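Holo-[acyl-carrier-protein] synthase (PDB 5XUK) belongs to the 4'-phosphopantetheinyl transferase superfamily and, as a three-chain assembly, holds coenzyme A in pockets that neighbouring subunits build together. Local coordinates at residues A[3-8]-A[49-54]; A[25-30]-A[45-50]. All coordinates share one frame; numbering follows the deposited sequence.

Contact 1 of 2, residues A[3-8]-A[49-54]; sequences GIDIVS and LKEACS. With COA (coenzyme A), chain B.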
loop_
_atom_site.group_PDB
_atom_site.type_symbol
_atom_site.label_atom_id
_atom_site.label_comp_id
_atom_site.label_asym_id
_atom_site.label_seq_id
_atom_site.Cartn_x
_atom_site.Cartn_y
_atom_site.Cartn_z
ATOM N N GLY A 3 -6.632 -2.459 -4.880
ATOM C CA GLY A 3 -6.620 -1.014 -5.153
ATOM C C GLY A 3 -5.941 -0.274 -4.034
ATOM O O GLY A 3 -5.947 -0.743 -2.904
ATOM N N ILE A 4 -5.354 0.879 -4.331
ATOM C CA ILE A 4 -4.552 1.623 -3.347
ATOM C C ILE A 4 -4.723 3.060 -3.670
ATOM O O ILE A 4 -5.005 3.393 -4.805
ATOM C CB ILE A 4 -3.015 1.252 -3.375
ATOM C CG1 ILE A 4 -2.290 1.776 -2.145
ATOM C CG2 ILE A 4 -2.286 1.791 -4.600
ATOM C CD1 ILE A 4 -0.977 1.052 -1.853
ATOM N N ASP A 5 -4.545 3.919 -2.683
ATOM C CA ASP A 5 -4.691 5.354 -2.900
ATOM C C ASP A 5 -3.939 6.125 -1.845
ATOM O O ASP A 5 -3.916 5.735 -0.681
ATOM C CB ASP A 5 -6.179 5.726 -2.838
ATOM C CG ASP A 5 -6.502 6.933 -3.655
ATOM O OD1 ASP A 5 -6.644 6.777 -4.883
ATOM O OD2 ASP A 5 -6.615 8.039 -3.090
ATOM N N ILE A 6 -3.337 7.227 -2.233
ATOM C CA ILE A 6 -2.584 8.054 -1.301
ATOM C C ILE A 6 -3.127 9.438 -1.495
ATOM O O ILE A 6 -3.301 9.868 -2.623
ATOM C CB ILE A 6 -1.051 8.008 -1.559
ATOM C CG1 ILE A 6 -0.316 8.953 -0.612
ATOM C CG2 ILE A 6 -0.713 8.365 -2.999
ATOM C CD1 ILE A 6 1.157 8.600 -0.444
ATOM N N VAL A 7 -3.462 10.105 -0.397
ATOM C CA VAL A 7 -4.102 11.416 -0.456
ATOM C C VAL A 7 -3.369 12.354 0.470
ATOM O O VAL A 7 -2.949 11.952 1.565
ATOM C CB VAL A 7 -5.599 11.322 -0.048
ATOM C CG1 VAL A 7 -6.203 12.694 0.176
ATOM C CG2 VAL A 7 -6.391 10.564 -1.101
ATOM N N SER A 8 -3.193 13.591 0.026
ATOM C CA SER A 8 -2.707 14.665 0.878
ATOM C C SER A 8 -3.818 15.086 1.836
ATOM O O SER A 8 -4.927 15.460 1.393
ATOM C CB SER A 8 -2.314 15.862 0.034
ATOM O OG SER A 8 -2.039 16.996 0.845
ATOM N N LEU A 49 -9.785 5.425 1.143
ATOM C CA LEU A 49 -10.320 4.065 1.133
ATOM C C LEU A 49 -11.393 3.867 0.077
ATOM O O LEU A 49 -11.544 2.770 -0.453
ATOM C CB LEU A 49 -10.881 3.717 2.519
ATOM C CG LEU A 49 -11.557 2.365 2.702
ATOM C CD1 LEU A 49 -10.572 1.282 2.349
ATOM C CD2 LEU A 49 -12.043 2.201 4.136
ATOM N N LYS A 50 -12.176 4.908 -0.197
ATOM C CA LYS A 50 -13.230 4.793 -1.193
ATOM C C LYS A 50 -12.612 4.820 -2.590
ATOM O O LYS A 50 -12.957 4.032 -3.454
ATOM C CB LYS A 50 -14.253 5.913 -1.012
ATOM C CG LYS A 50 -15.087 5.752 0.254
ATOM C CD LYS A 50 -16.458 6.423 0.135
ATOM C CE LYS A 50 -17.268 6.286 1.430
ATOM N NZ LYS A 50 -18.743 6.482 1.248
ATOM N N GLU A 51 -11.692 5.732 -2.813
ATOM C CA GLU A 51 -10.905 5.692 -4.040
ATOM C C GLU A 51 -10.259 4.322 -4.257
ATOM O O GLU A 51 -10.383 3.752 -5.331
ATOM C CB GLU A 51 -9.848 6.774 -4.016
ATOM C CG GLU A 51 -10.398 8.187 -4.064
ATOM C CD GLU A 51 -11.040 8.539 -5.401
ATOM O OE1 GLU A 51 -11.171 9.750 -5.687
ATOM O OE2 GLU A 51 -11.401 7.618 -6.164
ATOM N N ALA A 52 -9.637 3.768 -3.212
ATOM C CA ALA A 52 -8.895 2.508 -3.317
ATOM C C ALA A 52 -9.817 1.359 -3.664
ATOM O O ALA A 52 -9.425 0.412 -4.363
ATOM C CB ALA A 52 -8.166 2.217 -2.010
ATOM N N CYS A 53 -11.032 1.420 -3.122
ATOM C CA CYS A 53 -12.078 0.443 -3.416
ATOM C C CYS A 53 -12.522 0.495 -4.880
ATOM O O CYS A 53 -12.828 -0.547 -5.476
ATOM C CB CYS A 53 -13.313 0.703 -2.553
ATOM S SG CYS A 53 -14.496 -0.658 -2.635
ATOM N N SER A 54 -12.603 1.707 -5.428
ATOM C CA SER A 54 -13.057 1.889 -6.800
ATOM C C SER A 54 -11.982 1.401 -7.767
ATOM O O SER A 54 -12.309 0.819 -8.793
ATOM C CB SER A 54 -13.451 3.333 -7.084
ATOM O OG SER A 54 -12.379 4.275 -6.972
HETATM N N1A COA B . -9.263 1.202 -12.139
HETATM C C2A COA B . -8.100 1.057 -11.469
HETATM N N3A COA B . -7.158 2.016 -11.431
HETATM C C4A COA B . -7.336 3.173 -12.091
HETATM C C5A COA B . -8.578 3.395 -12.844
HETATM C C6A COA B . -9.575 2.311 -12.832
HETATM N N6A COA B . -10.756 2.426 -13.493
HETATM N N7A COA B . -8.480 4.616 -13.393
HETATM C C8A COA B . -7.288 5.159 -13.024
HETATM N N9A COA B . -6.606 4.272 -12.250
HETATM C C1B COA B . -5.265 4.471 -11.687
HETATM C C2B COA B . -4.286 4.827 -12.811
HETATM O O2B COA B . -3.129 3.992 -12.805
HETATM C C3B COA B . -3.868 6.252 -12.536
HETATM O O3B COA B . -2.485 6.507 -12.758
HETATM P P3B COA B . -1.864 6.736 -14.243
HETATM O O7A COA B . -2.974 7.416 -15.019
HETATM O O8A COA B . -0.702 7.668 -14.022
HETATM O O9A COA B . -1.523 5.316 -14.660
HETATM C C4B COA B . -4.182 6.391 -11.068
HETATM O O4B COA B . -5.310 5.566 -10.786
HETATM C C5B COA B . -4.444 7.823 -10.672
HETATM O O5B COA B . -3.802 7.925 -9.421
HETATM P P1A COA B . -4.377 8.806 -8.245
HETATM O O1A COA B . -3.857 10.185 -8.594
HETATM O O2A COA B . -4.103 8.192 -6.894
HETATM O O3A COA B . -5.935 8.601 -8.471
HETATM P P2A COA B . -6.979 9.671 -7.902
HETATM O O4A COA B . -7.183 9.438 -6.411
HETATM O O5A COA B . -6.539 11.039 -8.391
HETATM O O6A COA B . -8.287 9.206 -8.739
HETATM C CBP COA B . -9.906 7.682 -9.779
HETATM C CCP COA B . -8.456 7.909 -9.340
HETATM C CDP COA B . -9.951 7.138 -11.198
HETATM C CEP COA B . -10.556 6.661 -8.855
HETATM C CAP COA B . -10.640 9.036 -9.741
HETATM O OAP COA B . -10.357 9.765 -10.940
HETATM C C9P COA B . -12.128 8.936 -9.599
HETATM O O9P COA B . -12.771 8.129 -10.252
HETATM N N8P COA B . -12.671 9.800 -8.738
#

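Contact 2 of 2, residues A[25-30]-A[45-50]; sequences ERFLSP and GFFALK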
loop_
_atom_site.group_PDB
_atom_site.type_symbol
_atom_site.label_atom_id
_atom_site.label_comp_id
_atom_site.label_asym_id
_atom_site.label_seq_id
_atom_site.Cartn_x
_atom_site.Cartn_y
_atom_site.Cartn_z
ATOM N N GLU A 25 -20.445 15.739 2.116
ATOM C CA GLU A 25 -21.673 14.975 1.959
ATOM C C GLU A 25 -21.782 14.317 0.604
ATOM O O GLU A 25 -22.590 13.419 0.422
ATOM C CB GLU A 25 -22.880 15.846 2.301
ATOM C CG GLU A 25 -22.921 16.156 3.795
ATOM C CD GLU A 25 -23.933 17.217 4.186
ATOM O OE1 GLU A 25 -23.916 17.620 5.372
ATOM O OE2 GLU A 25 -24.731 17.655 3.326
ATOM N N ARG A 26 -20.930 14.730 -0.328
ATOM C CA ARG A 26 -20.741 14.014 -1.595
ATOM C C ARG A 26 -20.141 12.620 -1.398
ATOM O O ARG A 26 -20.596 11.673 -2.024
ATOM C CB ARG A 26 -19.869 14.822 -2.569
ATOM C CG ARG A 26 -20.587 15.999 -3.227
ATOM C CD ARG A 26 -19.604 17.012 -3.813
ATOM N NE ARG A 26 -20.267 18.227 -4.304
ATOM C CZ ARG A 26 -19.642 19.323 -4.746
ATOM N NH1 ARG A 26 -20.356 20.363 -5.167
ATOM N NH2 ARG A 26 -18.312 19.396 -4.770
ATOM N N PHE A 27 -19.135 12.466 -0.538
ATOM C CA PHE A 27 -18.536 11.118 -0.379
ATOM C C PHE A 27 -18.784 10.397 0.939
ATOM O O PHE A 27 -18.629 9.166 1.008
ATOM C CB PHE A 27 -17.033 11.106 -0.738
ATOM C CG PHE A 27 -16.148 11.790 0.256
ATOM C CD1 PHE A 27 -16.001 13.158 0.237
ATOM C CD2 PHE A 27 -15.417 11.048 1.190
ATOM C CE1 PHE A 27 -15.183 13.790 1.160
ATOM C CE2 PHE A 27 -14.584 11.676 2.104
ATOM C CZ PHE A 27 -14.472 13.051 2.091
ATOM N N LEU A 28 -19.202 11.124 1.974
ATOM C CA LEU A 28 -19.488 10.485 3.267
ATOM C C LEU A 28 -20.969 10.530 3.602
ATOM O O LEU A 28 -21.585 11.589 3.608
ATOM C CB LEU A 28 -18.656 11.131 4.386
ATOM C CG LEU A 28 -17.135 10.936 4.265
ATOM C CD1 LEU A 28 -16.418 11.449 5.501
ATOM C CD2 LEU A 28 -16.795 9.468 4.025
ATOM N N SER A 29 -21.527 9.359 3.884
ATOM C CA SER A 29 -22.826 9.243 4.528
ATOM C C SER A 29 -22.745 9.729 5.976
ATOM O O SER A 29 -21.673 9.661 6.566
ATOM C CB SER A 29 -23.224 7.774 4.596
ATOM O OG SER A 29 -22.474 7.132 5.637
ATOM N N PRO A 30 -23.892 10.141 6.578
ATOM C CA PRO A 30 -23.949 10.628 7.969
ATOM C C PRO A 30 -23.235 9.761 9.006
ATOM O O PRO A 30 -22.522 10.302 9.840
ATOM C CB PRO A 30 -25.457 10.669 8.251
ATOM C CG PRO A 30 -26.030 11.070 6.935
ATOM C CD PRO A 30 -25.211 10.290 5.920
ATOM N N GLY A 45 -8.620 9.744 5.119
ATOM C CA GLY A 45 -8.552 8.290 5.124
ATOM C C GLY A 45 -9.721 7.560 4.516
ATOM O O GLY A 45 -9.530 6.593 3.765
ATOM N N PHE A 46 -10.945 7.990 4.845
ATOM C CA PHE A 46 -12.142 7.399 4.251
ATOM C C PHE A 46 -12.185 7.733 2.776
ATOM O O PHE A 46 -12.562 6.914 1.960
ATOM C CB PHE A 46 -13.434 7.882 4.947
ATOM C CG PHE A 46 -13.670 7.268 6.309
ATOM C CD1 PHE A 46 -12.632 6.646 7.024
ATOM C CD2 PHE A 46 -14.931 7.344 6.903
ATOM C CE1 PHE A 46 -12.859 6.084 8.277
ATOM C CE2 PHE A 46 -15.160 6.797 8.160
ATOM C CZ PHE A 46 -14.124 6.169 8.851
ATOM N N PHE A 47 -11.794 8.934 2.428
ATOM C CA PHE A 47 -11.712 9.300 1.024
ATOM C C PHE A 47 -10.751 8.354 0.293
ATOM O O PHE A 47 -11.084 7.817 -0.759
ATOM C CB PHE A 47 -11.217 10.734 0.885
ATOM C CG PHE A 47 -11.280 11.254 -0.521
ATOM C CD1 PHE A 47 -12.451 11.829 -1.009
ATOM C CD2 PHE A 47 -10.172 11.152 -1.369
ATOM C CE1 PHE A 47 -12.515 12.296 -2.312
ATOM C CE2 PHE A 47 -10.232 11.624 -2.679
ATOM C CZ PHE A 47 -11.403 12.199 -3.148
ATOM N N ALA A 48 -9.575 8.124 0.886
ATOM C CA ALA A 48 -8.544 7.308 0.262
ATOM C C ALA A 48 -9.059 5.879 0.130
ATOM O O ALA A 48 -8.858 5.213 -0.898
ATOM C CB ALA A 48 -7.251 7.375 1.072
ATOM N N LEU A 49 -9.785 5.425 1.143
ATOM C CA LEU A 49 -10.320 4.065 1.133
ATOM C C LEU A 49 -11.393 3.867 0.077
ATOM O O LEU A 49 -11.544 2.770 -0.453
ATOM C CB LEU A 49 -10.881 3.717 2.519
ATOM C CG LEU A 49 -11.557 2.365 2.702
ATOM C CD1 LEU A 49 -10.572 1.282 2.349
ATOM C CD2 LEU A 49 -12.043 2.201 4.136
ATOM N N LYS A 50 -12.176 4.908 -0.197
ATOM C CA LYS A 50 -13.230 4.793 -1.193
ATOM C C LYS A 50 -12.612 4.820 -2.590
ATOM O O LYS A 50 -12.957 4.032 -3.454
ATOM C CB LYS A 50 -14.253 5.913 -1.012
ATOM C CG LYS A 50 -15.087 5.752 0.254
ATOM C CD LYS A 50 -16.458 6.423 0.135
ATOM C CE LYS A 50 -17.268 6.286 1.430
ATOM N NZ LYS A 50 -18.743 6.482 1.248
#

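Contact 1 of 2, residues A[3-8]-A[49-54]
Asp5 and Glu51 meet where strand 2-8, at the edge of its chain's antiparallel sheet, packs against helix 40-56 in this 4'-phosphopantetheinyl transferase fold. The two short segments run roughly antiparallel, at 147°, with their axes 5.9 Å apart. Asp5 holds CG anti to its backbone N (chi1 -152°), which lays the carboxylate against the flank of Glu51: OD1 lies 3.3 Å from Glu51 CB. The Glu51 chain then bends at chi2 and carries its own carboxylate away toward coenzyme A. The two carboxylate planes lie 20° apart, with Asp5 OD1 5.0 Å from Glu51 OE2. Lys55 forms a salt bridge with Asp5 OD1, the oxygen that also lies 3.1 Å from coenzyme A O4A. Glu51 OE1 accepts a weak hydrogen bond from coenzyme A N8P. One residue on in the helix, the small side chain of Ala52 lets the strand come close, its CB packing 3.9 Å from Ile4 N. Gly3 suits the tightest approach, since a side chain there would run into the carbonyl of Ala52; instead, Gly3 CA makes a CA-H...O contact of 3.2 Å with Ala52 O.

Contact 2 of 2, residues A[25-30]-A[45-50]
Lys50 NZ is gripped by several oxygens at once. It donates a hydrogen bond of 2.7 Å to Phe27 O, arriving nearly along the C=O axis with an angle of 170° at the oxygen. Phe67 O and Ile70 O accept further hydrogen bonds from the same nitrogen, and Glu32 adds a salt bridge, so the buried ammonium is well satisfied. A lysine suits this place because its chain, extended beyond CG, spans the gap from helix 40-56 to the carbonyl of Phe27, while its methylenes tolerate apolar company: CE lies 4.1 Å from Leu28 CD2.

Beside this polar link, Phe27 and Phe47 form a T-shaped pair with centroids 5.0 Å apart and planes at 89°. The flat ring of Phe27 suits its place by offering a broad face to the edge of Phe47, whose CD1 points at the middle of that ring, 3.6 Å above its plane; Phe27 CE2 also packs 3.7 Å from Phe47 CB. In this member of the 4'-phosphopantetheinyl transferase superfamily, the contact joins the helical region that follows strand 2-8 to the long helix 40-56. Phe23 and Phe67 extend the aromatic cluster around the pair.

Branched Leu28 can place a single methyl group, CD2, against Phe46: it reaches CB at 3.8 Å and lies at the edge of the ring, near its plane. The Phe46 ring packs against Leu35 and Cys36 of helix 30-36 and touches a bound coenzyme A, whose pocket it helps to line.

Contacts 1 and 2 lie 10 Å apart between centres and share helix 40-56, where their segments overlap at Leu49 and Lys50. Along the chain strand 3-8 comes first, then segment 25-30, and both find their partners on this later helix. One face of the helix thus meets the sheet through its edge strand, while another receives the helical region that lies between strand 2-8 and helix 40-56 in sequence. The contacts also touch directly: Val7 CG2 lies 3.8 Å from Phe47 CD2, and Asp5 CB packs against Ala48 O. Because Glu51 approaches one coenzyme A and Phe46 another, the same helix contributes to two ligand sites in the three-chain assembly.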